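Long-range contacts in 2-Cys Peroxiredoxin (Plasmodium vivax SaI-1, PDB 2I81), which probably reduces hydrogen peroxide and organic hydroperoxides through a reactive cysteine thiol, as other typical 2-Cys peroxiredoxins of the AhpC/TSA family do: residues A[53-59]-A[86-92]; A[81-87]-A[171-176]. One frame throughout, in Å; residues are numbered along the deposited sequence.

Interaction 1 (A[53-59]-A[86-92])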
ATOM      1  N   LYS A  53       7.396 -30.212 -33.345  1.00 37.81           N
ATOM      2  CA  LYS A  53       7.087 -31.467 -32.651  1.00 36.72           C
ATOM      3  C   LYS A  53       6.557 -31.322 -31.223  1.00 34.13           C
ATOM      4  O   LYS A  53       6.705 -30.276 -30.584  1.00 34.30           O
ATOM      5  CB  LYS A  53       8.283 -32.437 -32.694  1.00 38.89           C
ATOM      6  CG  LYS A  53       9.627 -31.846 -32.279  1.00 40.42           C
ATOM      7  CD  LYS A  53      10.792 -32.551 -32.976  1.00 42.08           C
ATOM      8  CE  LYS A  53      11.196 -33.852 -32.281  1.00 42.36           C
ATOM      9  NZ  LYS A  53      10.293 -34.999 -32.587  1.00 46.08           N
ATOM     10  N   TYR A  54       5.931 -32.399 -30.753  1.00 31.38           N
ATOM     11  CA  TYR A  54       5.398 -32.499 -29.400  1.00 29.64           C
ATOM     12  C   TYR A  54       6.538 -32.633 -28.401  1.00 29.24           C
ATOM     13  O   TYR A  54       7.593 -33.182 -28.724  1.00 27.69           O
ATOM     14  CB  TYR A  54       4.474 -33.714 -29.281  1.00 30.86           C
ATOM     15  CG  TYR A  54       3.312 -33.732 -30.253  1.00 31.95           C
ATOM     16  CD1 TYR A  54       2.032 -33.364 -29.841  1.00 29.83           C
ATOM     17  CD2 TYR A  54       3.488 -34.129 -31.579  1.00 33.86           C
ATOM     18  CE1 TYR A  54       0.958 -33.381 -30.728  1.00 32.85           C
ATOM     19  CE2 TYR A  54       2.424 -34.149 -32.473  1.00 36.00           C
ATOM     20  CZ  TYR A  54       1.163 -33.775 -32.041  1.00 35.25           C
ATOM     21  OH  TYR A  54       0.111 -33.797 -32.926  1.00 36.11           O
ATOM     22  N   VAL A  55       6.323 -32.128 -27.191  1.00 28.69           N
ATOM     23  CA  VAL A  55       7.337 -32.197 -26.146  1.00 28.33           C
ATOM     24  C   VAL A  55       6.801 -32.952 -24.937  1.00 28.14           C
ATOM     25  O   VAL A  55       5.752 -32.602 -24.389  1.00 30.30           O
ATOM     26  CB  VAL A  55       7.819 -30.786 -25.710  1.00 27.71           C
ATOM     27  CG1 VAL A  55       8.899 -30.884 -24.637  1.00 27.15           C
ATOM     28  CG2 VAL A  55       8.337 -29.994 -26.904  1.00 27.06           C
ATOM     29  N   LEU A  56       7.517 -33.998 -24.538  1.00 26.66           N
ATOM     30  CA  LEU A  56       7.254 -34.655 -23.268  1.00 24.48           C
ATOM     31  C   LEU A  56       8.351 -34.252 -22.287  1.00 23.08           C
ATOM     32  O   LEU A  56       9.439 -34.835 -22.272  1.00 23.72           O
ATOM     33  CB  LEU A  56       7.173 -36.178 -23.429  1.00 24.87           C
ATOM     34  CG  LEU A  56       6.426 -36.969 -22.346  1.00 30.83           C
ATOM     35  CD1 LEU A  56       5.875 -38.265 -22.916  1.00 40.18           C
ATOM     36  CD2 LEU A  56       7.298 -37.250 -21.127  1.00 32.91           C
ATOM     37  N   LEU A  57       8.056 -33.231 -21.488  1.00 21.05           N
ATOM     38  CA  LEU A  57       8.957 -32.789 -20.441  1.00 21.34           C
ATOM     39  C   LEU A  57       8.677 -33.632 -19.206  1.00 21.26           C
ATOM     40  O   LEU A  57       7.560 -33.611 -18.677  1.00 21.78           O
ATOM     41  CB  LEU A  57       8.731 -31.306 -20.133  1.00 22.61           C
ATOM     42  CG  LEU A  57       9.913 -30.399 -19.769  1.00 23.08           C
ATOM     43  CD1 LEU A  57       9.413 -29.047 -19.267  1.00 27.40           C
ATOM     44  CD2 LEU A  57      10.870 -31.029 -18.759  1.00 29.69           C
ATOM     45  N   TYR A  58       9.676 -34.385 -18.753  1.00 19.64           N
ATOM     46  CA  TYR A  58       9.529 -35.150 -17.520  1.00 19.14           C
ATOM     47  C   TYR A  58      10.535 -34.733 -16.453  1.00 19.76           C
ATOM     48  O   TYR A  58      11.731 -34.614 -16.721  1.00 20.08           O
ATOM     49  CB  TYR A  58       9.540 -36.668 -17.774  1.00 18.96           C
ATOM     50  CG  TYR A  58      10.891 -37.311 -18.008  1.00 18.03           C
ATOM     51  CD1 TYR A  58      11.404 -37.449 -19.297  1.00 19.68           C
ATOM     52  CD2 TYR A  58      11.641 -37.815 -16.944  1.00 23.29           C
ATOM     53  CE1 TYR A  58      12.639 -38.053 -19.517  1.00 21.87           C
ATOM     54  CE2 TYR A  58      12.878 -38.415 -17.153  1.00 20.82           C
ATOM     55  CZ  TYR A  58      13.369 -38.533 -18.441  1.00 23.47           C
ATOM     56  OH  TYR A  58      14.591 -39.127 -18.657  1.00 20.47           O
ATOM     57  N   PHE A  59      10.023 -34.491 -15.250  1.00 19.78           N
ATOM     58  CA  PHE A  59      10.848 -34.088 -14.121  1.00 19.40           C
ATOM     59  C   PHE A  59      11.125 -35.286 -13.222  1.00 20.00           C
ATOM     60  O   PHE A  59      10.282 -36.173 -13.076  1.00 18.16           O
ATOM     61  CB  PHE A  59      10.157 -32.988 -13.307  1.00 18.64           C
ATOM     62  CG  PHE A  59       9.912 -31.713 -14.069  1.00 17.41           C
ATOM     63  CD1 PHE A  59       8.729 -31.528 -14.783  1.00 14.84           C
ATOM     64  CD2 PHE A  59      10.850 -30.684 -14.052  1.00 14.11           C
ATOM     65  CE1 PHE A  59       8.492 -30.346 -15.483  1.00 11.73           C
ATOM     66  CE2 PHE A  59      10.621 -29.496 -14.747  1.00 18.43           C
ATOM     67  CZ  PHE A  59       9.440 -29.328 -15.464  1.00 11.65           C
ATOM     68  N   ASN A  86       6.271 -38.458 -33.239  1.00 31.26           N
ATOM     69  CA  ASN A  86       6.842 -37.118 -33.394  1.00 29.14           C
ATOM     70  C   ASN A  86       6.912 -36.342 -32.074  1.00 28.96           C
ATOM     71  O   ASN A  86       6.588 -35.153 -32.023  1.00 28.86           O
ATOM     72  CB  ASN A  86       6.088 -36.318 -34.475  1.00 27.76           C
ATOM     73  CG  ASN A  86       6.827 -35.053 -34.898  1.00 30.09           C
ATOM     74  OD1 ASN A  86       6.225 -33.988 -35.038  1.00 35.31           O
ATOM     75  ND2 ASN A  86       8.137 -35.167 -35.102  1.00 31.97           N
ATOM     76  N   VAL A  87       7.318 -37.018 -31.001  1.00 28.11           N
ATOM     77  CA  VAL A  87       7.482 -36.330 -29.720  1.00 29.13           C
ATOM     78  C   VAL A  87       8.945 -36.282 -29.274  1.00 27.26           C
ATOM     79  O   VAL A  87       9.678 -37.270 -29.385  1.00 26.90           O
ATOM     80  CB  VAL A  87       6.540 -36.872 -28.584  1.00 29.08           C
ATOM     81  CG1 VAL A  87       5.172 -37.267 -29.133  1.00 28.42           C
ATOM     82  CG2 VAL A  87       7.163 -38.037 -27.841  1.00 29.51           C
ATOM     83  N   GLU A  88       9.360 -35.112 -28.799  1.00 27.58           N
ATOM     84  CA  GLU A  88      10.688 -34.932 -28.234  1.00 27.29           C
ATOM     85  C   GLU A  88      10.644 -35.233 -26.740  1.00 27.73           C
ATOM     86  O   GLU A  88       9.826 -34.677 -26.001  1.00 27.28           O
ATOM     87  CB  GLU A  88      11.208 -33.513 -28.492  1.00 26.80           C
ATOM     88  CG  GLU A  88      12.606 -33.231 -27.930  1.00 29.82           C
ATOM     89  CD  GLU A  88      13.736 -33.844 -28.752  1.00 33.94           C
ATOM     90  OE1 GLU A  88      13.543 -34.112 -29.957  1.00 34.37           O
ATOM     91  OE2 GLU A  88      14.830 -34.051 -28.184  1.00 36.35           O
ATOM     92  N   LEU A  89      11.536 -36.122 -26.319  1.00 27.89           N
ATOM     93  CA  LEU A  89      11.607 -36.587 -24.943  1.00 28.18           C
ATOM     94  C   LEU A  89      12.689 -35.808 -24.195  1.00 28.44           C
ATOM     95  O   LEU A  89      13.866 -35.862 -24.562  1.00 28.25           O
ATOM     96  CB  LEU A  89      11.902 -38.093 -24.938  1.00 27.59           C
ATOM     97  CG  LEU A  89      11.386 -39.057 -23.859  1.00 30.89           C
ATOM     98  CD1 LEU A  89      12.402 -39.243 -22.745  1.00 30.10           C
ATOM     99  CD2 LEU A  89      10.020 -38.657 -23.297  1.00 30.19           C
ATOM    100  N   LEU A  90      12.283 -35.077 -23.158  1.00 27.38           N
ATOM    101  CA  LEU A  90      13.207 -34.244 -22.385  1.00 24.27           C
ATOM    102  C   LEU A  90      13.110 -34.520 -20.886  1.00 24.87           C
ATOM    103  O   LEU A  90      12.067 -34.290 -20.270  1.00 25.67           O
ATOM    104  CB  LEU A  90      12.959 -32.752 -22.657  1.00 23.40           C
ATOM    105  CG  LEU A  90      13.049 -32.194 -24.085  1.00 23.53           C
ATOM    106  CD1 LEU A  90      12.642 -30.726 -24.098  1.00 14.65           C
ATOM    107  CD2 LEU A  90      14.445 -32.361 -24.675  1.00 17.19           C
ATOM    108  N   GLY A  91      14.202 -35.018 -20.309  1.00 23.99           N
ATOM    109  CA  GLY A  91      14.295 -35.222 -18.865  1.00 21.85           C
ATOM    110  C   GLY A  91      14.807 -33.972 -18.183  1.00 21.67           C
ATOM    111  O   GLY A  91      15.635 -33.255 -18.744  1.00 22.47           O
ATOM    112  N   CYS A  92      14.319 -33.704 -16.975  1.00 19.41           N
ATOM    113  CA  CYS A  92      14.710 -32.494 -16.261  1.00 19.64           C
ATOM    114  C   CYS A  92      14.854 -32.717 -14.762  1.00 19.87           C
ATOM    115  O   CYS A  92      13.959 -33.261 -14.114  1.00 21.10           O
ATOM    116  CB  CYS A  92      13.711 -31.365 -16.530  1.00 20.85           C
ATOM    117  SG  CYS A  92      14.206 -29.747 -15.897  1.00 23.02           S
TER
HETATM  118  O   HOH W   1      10.577 -37.596 -31.987  1.00 32.89           O
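Tyr54 and Val87 start a ladder of parallel backbone pairing that runs on to Phe59 beside Cys92. Six hydrogen bonds hold it: Tyr54, Leu56 and Tyr58 each receive and give one, from Tyr54 N to Asn86 O (3.1 Å) at the start to Cys92 N on Tyr58 O (2.8 Å) at the end.

With CG of Tyr58 set between backbone N and carbonyl carbon (chi1 78°), its ring folds over the neighbouring strand, and Gly91 CA sits 3.5 Å from the ring centroid in a CH-pi contact. Leu89 CD1 meets the same ring at CE1. On the other face of the sheet, Cys92 SG lies obliquely to the Phe59 ring, 3.8 Å from CE2.

Leu56 and Leu89 lie side by side on the Tyr58 face, CD2 to CD2, while on the Phe59 face Val55 CG1 touches Leu90 CD1.

At the Lys53 end of the pair, a water accepts from Lys53 NZ (2.7 Å) and donates to Val87 O (2.8 Å).

Strand 140-148 pairs antiparallel with 54-59, and strand 119-122 pairs parallel with 87-93, making this a central pair of the thioredoxin-like sheet. Helix 168-184 packs on Tyr54, Leu56 and Val87; Glu182 and His118 bind the Tyr54 and Tyr58 hydroxyls.

Interaction 2 (A[81-87]-A[171-176])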
ATOM      1  N   ALA A  81       9.310 -45.526 -29.933  1.00 31.42           N
ATOM      2  CA  ALA A  81       7.867 -45.322 -29.832  1.00 31.22           C
ATOM      3  C   ALA A  81       7.533 -43.830 -29.776  1.00 31.47           C
ATOM      4  O   ALA A  81       6.483 -43.410 -30.265  1.00 29.68           O
ATOM      5  CB  ALA A  81       7.304 -46.049 -28.620  1.00 30.94           C
ATOM      6  N   PHE A  82       8.432 -43.040 -29.191  1.00 31.10           N
ATOM      7  CA  PHE A  82       8.276 -41.583 -29.141  1.00 31.27           C
ATOM      8  C   PHE A  82       8.620 -40.905 -30.465  1.00 32.82           C
ATOM      9  O   PHE A  82       7.987 -39.911 -30.831  1.00 34.17           O
ATOM     10  CB  PHE A  82       9.124 -40.971 -28.023  1.00 30.92           C
ATOM     11  CG  PHE A  82       8.690 -41.361 -26.641  1.00 29.41           C
ATOM     12  CD1 PHE A  82       9.487 -42.195 -25.869  1.00 30.57           C
ATOM     13  CD2 PHE A  82       7.495 -40.890 -26.103  1.00 34.53           C
ATOM     14  CE1 PHE A  82       9.103 -42.562 -24.586  1.00 31.01           C
ATOM     15  CE2 PHE A  82       7.101 -41.250 -24.821  1.00 32.11           C
ATOM     16  CZ  PHE A  82       7.909 -42.089 -24.061  1.00 31.25           C
ATOM     17  N   HIS A  83       9.627 -41.427 -31.169  1.00 34.09           N
ATOM     18  CA  HIS A  83      10.004 -40.897 -32.483  1.00 34.88           C
ATOM     19  C   HIS A  83       8.886 -41.087 -33.500  1.00 35.18           C
ATOM     20  O   HIS A  83       8.625 -40.200 -34.317  1.00 35.14           O
ATOM     21  CB  HIS A  83      11.291 -41.543 -33.007  1.00 34.26           C
ATOM     22  CG  HIS A  83      12.527 -41.128 -32.272  1.00 38.34           C
ATOM     23  ND1 HIS A  83      12.668 -39.886 -31.688  1.00 42.47           N
ATOM     24  CD2 HIS A  83      13.688 -41.783 -32.047  1.00 42.01           C
ATOM     25  CE1 HIS A  83      13.858 -39.802 -31.121  1.00 42.93           C
ATOM     26  NE2 HIS A  83      14.498 -40.939 -31.326  1.00 44.28           N
ATOM     27  N   GLU A  84       8.235 -42.248 -33.439  1.00 35.88           N
ATOM     28  CA  GLU A  84       7.080 -42.555 -34.280  1.00 38.66           C
ATOM     29  C   GLU A  84       5.966 -41.529 -34.114  1.00 38.57           C
ATOM     30  O   GLU A  84       5.295 -41.167 -35.084  1.00 38.32           O
ATOM     31  CB  GLU A  84       6.523 -43.937 -33.944  1.00 39.54           C
ATOM     32  CG  GLU A  84       7.279 -45.092 -34.565  1.00 48.27           C
ATOM     33  CD  GLU A  84       6.387 -46.297 -34.800  1.00 56.82           C
ATOM     34  OE1 GLU A  84       6.234 -46.695 -35.974  1.00 61.10           O
ATOM     35  OE2 GLU A  84       5.832 -46.840 -33.818  1.00 57.11           O
ATOM     36  N   ARG A  85       5.780 -41.070 -32.879  1.00 37.90           N
ATOM     37  CA  ARG A  85       4.689 -40.165 -32.543  1.00 36.20           C
ATOM     38  C   ARG A  85       5.094 -38.695 -32.660  1.00 34.37           C
ATOM     39  O   ARG A  85       4.343 -37.803 -32.256  1.00 35.23           O
ATOM     40  CB  ARG A  85       4.152 -40.492 -31.144  1.00 35.25           C
ATOM     41  CG  ARG A  85       3.088 -41.588 -31.140  1.00 39.12           C
ATOM     42  CD  ARG A  85       3.112 -42.411 -29.857  1.00 38.56           C
ATOM     43  NE  ARG A  85       3.899 -43.635 -30.002  1.00 45.90           N
ATOM     44  CZ  ARG A  85       3.387 -44.860 -30.115  1.00 43.27           C
ATOM     45  NH1 ARG A  85       2.072 -45.049 -30.094  1.00 41.66           N
ATOM     46  NH2 ARG A  85       4.195 -45.904 -30.243  1.00 48.74           N
ATOM     47  N   ASN A  86       6.271 -38.458 -33.239  1.00 31.26           N
ATOM     48  CA  ASN A  86       6.842 -37.118 -33.394  1.00 29.14           C
ATOM     49  C   ASN A  86       6.912 -36.342 -32.074  1.00 28.96           C
ATOM     50  O   ASN A  86       6.588 -35.153 -32.023  1.00 28.86           O
ATOM     51  CB  ASN A  86       6.088 -36.318 -34.475  1.00 27.76           C
ATOM     52  CG  ASN A  86       6.827 -35.053 -34.898  1.00 30.09           C
ATOM     53  OD1 ASN A  86       6.225 -33.988 -35.038  1.00 35.31           O
ATOM     54  ND2 ASN A  86       8.137 -35.167 -35.102  1.00 31.97           N
ATOM     55  N   VAL A  87       7.318 -37.018 -31.001  1.00 28.11           N
ATOM     56  CA  VAL A  87       7.482 -36.330 -29.720  1.00 29.13           C
ATOM     57  C   VAL A  87       8.945 -36.282 -29.274  1.00 27.26           C
ATOM     58  O   VAL A  87       9.678 -37.270 -29.385  1.00 26.90           O
ATOM     59  CB  VAL A  87       6.540 -36.872 -28.584  1.00 29.08           C
ATOM     60  CG1 VAL A  87       5.172 -37.267 -29.133  1.00 28.42           C
ATOM     61  CG2 VAL A  87       7.163 -38.037 -27.841  1.00 29.51           C
ATOM     62  N   ILE A 171       1.692 -42.793 -20.724  1.00 32.07           N
ATOM     63  CA  ILE A 171       1.863 -41.558 -21.488  1.00 29.28           C
ATOM     64  C   ILE A 171       1.785 -41.766 -22.949  1.00 28.83           C
ATOM     65  O   ILE A 171       1.416 -40.891 -23.665  1.00 29.90           O
ATOM     66  CB  ILE A 171       3.154 -40.707 -21.258  1.00 28.81           C
ATOM     67  CG1 ILE A 171       4.258 -41.437 -20.590  1.00 26.33           C
ATOM     68  CG2 ILE A 171       2.875 -39.274 -20.896  1.00 25.77           C
ATOM     69  CD1 ILE A 171       5.240 -41.858 -21.482  1.00 32.99           C
ATOM     70  N   LEU A 172       2.204 -42.917 -23.392  1.00 20.00           N
ATOM     71  CA  LEU A 172       2.068 -43.259 -24.762  1.00 20.00           C
ATOM     72  C   LEU A 172       0.629 -43.363 -25.203  1.00 20.00           C
ATOM     73  O   LEU A 172       0.284 -42.864 -26.224  1.00 27.32           O
ATOM     74  CB  LEU A 172       2.827 -44.527 -25.044  1.00 20.00           C
ATOM     75  CG  LEU A 172       4.169 -44.607 -25.741  1.00 20.00           C
ATOM     76  CD1 LEU A 172       4.805 -43.398 -26.211  1.00 20.00           C
ATOM     77  CD2 LEU A 172       5.075 -45.422 -24.985  1.00 20.00           C
ATOM     78  N   ARG A 173      -0.201 -43.991 -24.394  1.00 28.08           N
ATOM     79  CA  ARG A 173      -1.647 -44.050 -24.619  1.00 28.37           C
ATOM     80  C   ARG A 173      -2.244 -42.642 -24.635  1.00 29.17           C
ATOM     81  O   ARG A 173      -3.104 -42.335 -25.464  1.00 28.44           O
ATOM     82  CB  ARG A 173      -2.330 -44.902 -23.543  1.00 28.62           C
ATOM     83  CG  ARG A 173      -3.804 -45.190 -23.820  1.00 28.54           C
ATOM     84  CD  ARG A 173      -4.540 -45.701 -22.585  1.00 30.85           C
ATOM     85  NE  ARG A 173      -4.736 -44.661 -21.573  1.00 38.06           N
ATOM     86  CZ  ARG A 173      -5.750 -43.796 -21.552  1.00 38.56           C
ATOM     87  NH1 ARG A 173      -6.687 -43.824 -22.494  1.00 37.94           N
ATOM     88  NH2 ARG A 173      -5.825 -42.895 -20.581  1.00 38.89           N
ATOM     89  N   ILE A 174      -1.776 -41.801 -23.710  1.00 28.33           N
ATOM     90  CA  ILE A 174      -2.180 -40.394 -23.629  1.00 28.99           C
ATOM     91  C   ILE A 174      -1.816 -39.649 -24.916  1.00 27.90           C
ATOM     92  O   ILE A 174      -2.649 -38.935 -25.481  1.00 28.29           O
ATOM     93  CB  ILE A 174      -1.549 -39.689 -22.385  1.00 29.34           C
ATOM     94  CG1 ILE A 174      -2.118 -40.253 -21.072  1.00 30.95           C
ATOM     95  CG2 ILE A 174      -1.721 -38.171 -22.450  1.00 26.82           C
ATOM     96  CD1 ILE A 174      -3.629 -40.082 -20.873  1.00 30.47           C
ATOM     97  N   ILE A 175      -0.574 -39.833 -25.370  1.00 26.95           N
ATOM     98  CA  ILE A 175      -0.089 -39.254 -26.627  1.00 25.42           C
ATOM     99  C   ILE A 175      -0.952 -39.721 -27.800  1.00 25.88           C
ATOM    100  O   ILE A 175      -1.346 -38.916 -28.647  1.00 27.45           O
ATOM    101  CB  ILE A 175       1.406 -39.603 -26.894  1.00 25.08           C
ATOM    102  CG1 ILE A 175       2.310 -38.973 -25.829  1.00 23.66           C
ATOM    103  CG2 ILE A 175       1.843 -39.127 -28.282  1.00 19.80           C
ATOM    104  CD1 ILE A 175       3.689 -39.610 -25.720  1.00 19.87           C
ATOM    105  N   ASP A 176      -1.252 -41.020 -27.830  1.00 27.38           N
ATOM    106  CA  ASP A 176      -2.109 -41.604 -28.859  1.00 28.82           C
ATOM    107  C   ASP A 176      -3.515 -41.007 -28.857  1.00 28.97           C
ATOM    108  O   ASP A 176      -4.078 -40.742 -29.920  1.00 32.52           O
ATOM    109  CB  ASP A 176      -2.181 -43.128 -28.706  1.00 29.38           C
ATOM    110  CG  ASP A 176      -0.926 -43.831 -29.201  1.00 31.02           C
ATOM    111  OD1 ASP A 176      -0.156 -43.227 -29.978  1.00 32.60           O
ATOM    112  OD2 ASP A 176      -0.713 -44.999 -28.815  1.00 27.71           O
TER
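Arg85 reaches across to Asp176 with its guanidinium turned edge-on. NH1 meets OD1 at 2.9 Å in a salt bridge with an N-H...O angle of 160°; the oxygen lies in the guanidinium plane and uses its syn lone pair, although the carboxylate plane is turned 41° from that of the guanidinium. The arginine chain bends at chi2 and chi3 (chi3 -96°), which brings NE back to Ala81 O, 2.6 Å away, so a carbonyl of the preceding helix holds the group as well as the partner does. Leu172 CD1 lies over one guanidinium face, 3.9 Å from NE, while Ile175 CG2 packs on Arg85 CD.

Next to the salt bridge, the Phe82 side chain crosses those of Ile171, Leu172 and Ile175 at about a right angle. Ile171 CD1 (3.7 Å from Phe82 CZ) and Ile175 CD1 come in at the ring edge, and Leu172 CD1 approaches obliquely. Val87 and Ile175 meet tip to tip, CG1 to CG2.

The contact joins the C-terminal end of helix 79-84, closed by a Schellman motif at Asn86, to the N-terminal half of helix 168-184. Both helices lie on one face of the sheet, over Leu56 of strand 54-59, with Leu75 of helix 67-77 alongside.

From the N terminus, strand 54-59 comes first. The chain then runs through helices 67-77 and 79-84 and returns as strand 87-93, so interaction 1 closes a right-handed beta-alpha-beta crossover. Interaction 2 begins on the last turn of that crossover, at 81-87, and closes a much longer loop when helix 168-184 arrives after strands 140-148 and 154-160. The two loops cross: 81-85 lies between the segments of interaction 1, and Asn86 and Val87 belong to both contacts. They also touch directly: Leu56 CD1 packs against Phe82, Ile171 and Ile175. Together they fasten the central strands, helix 79-84 of the crossover and the late helix into one layered alpha-beta unit.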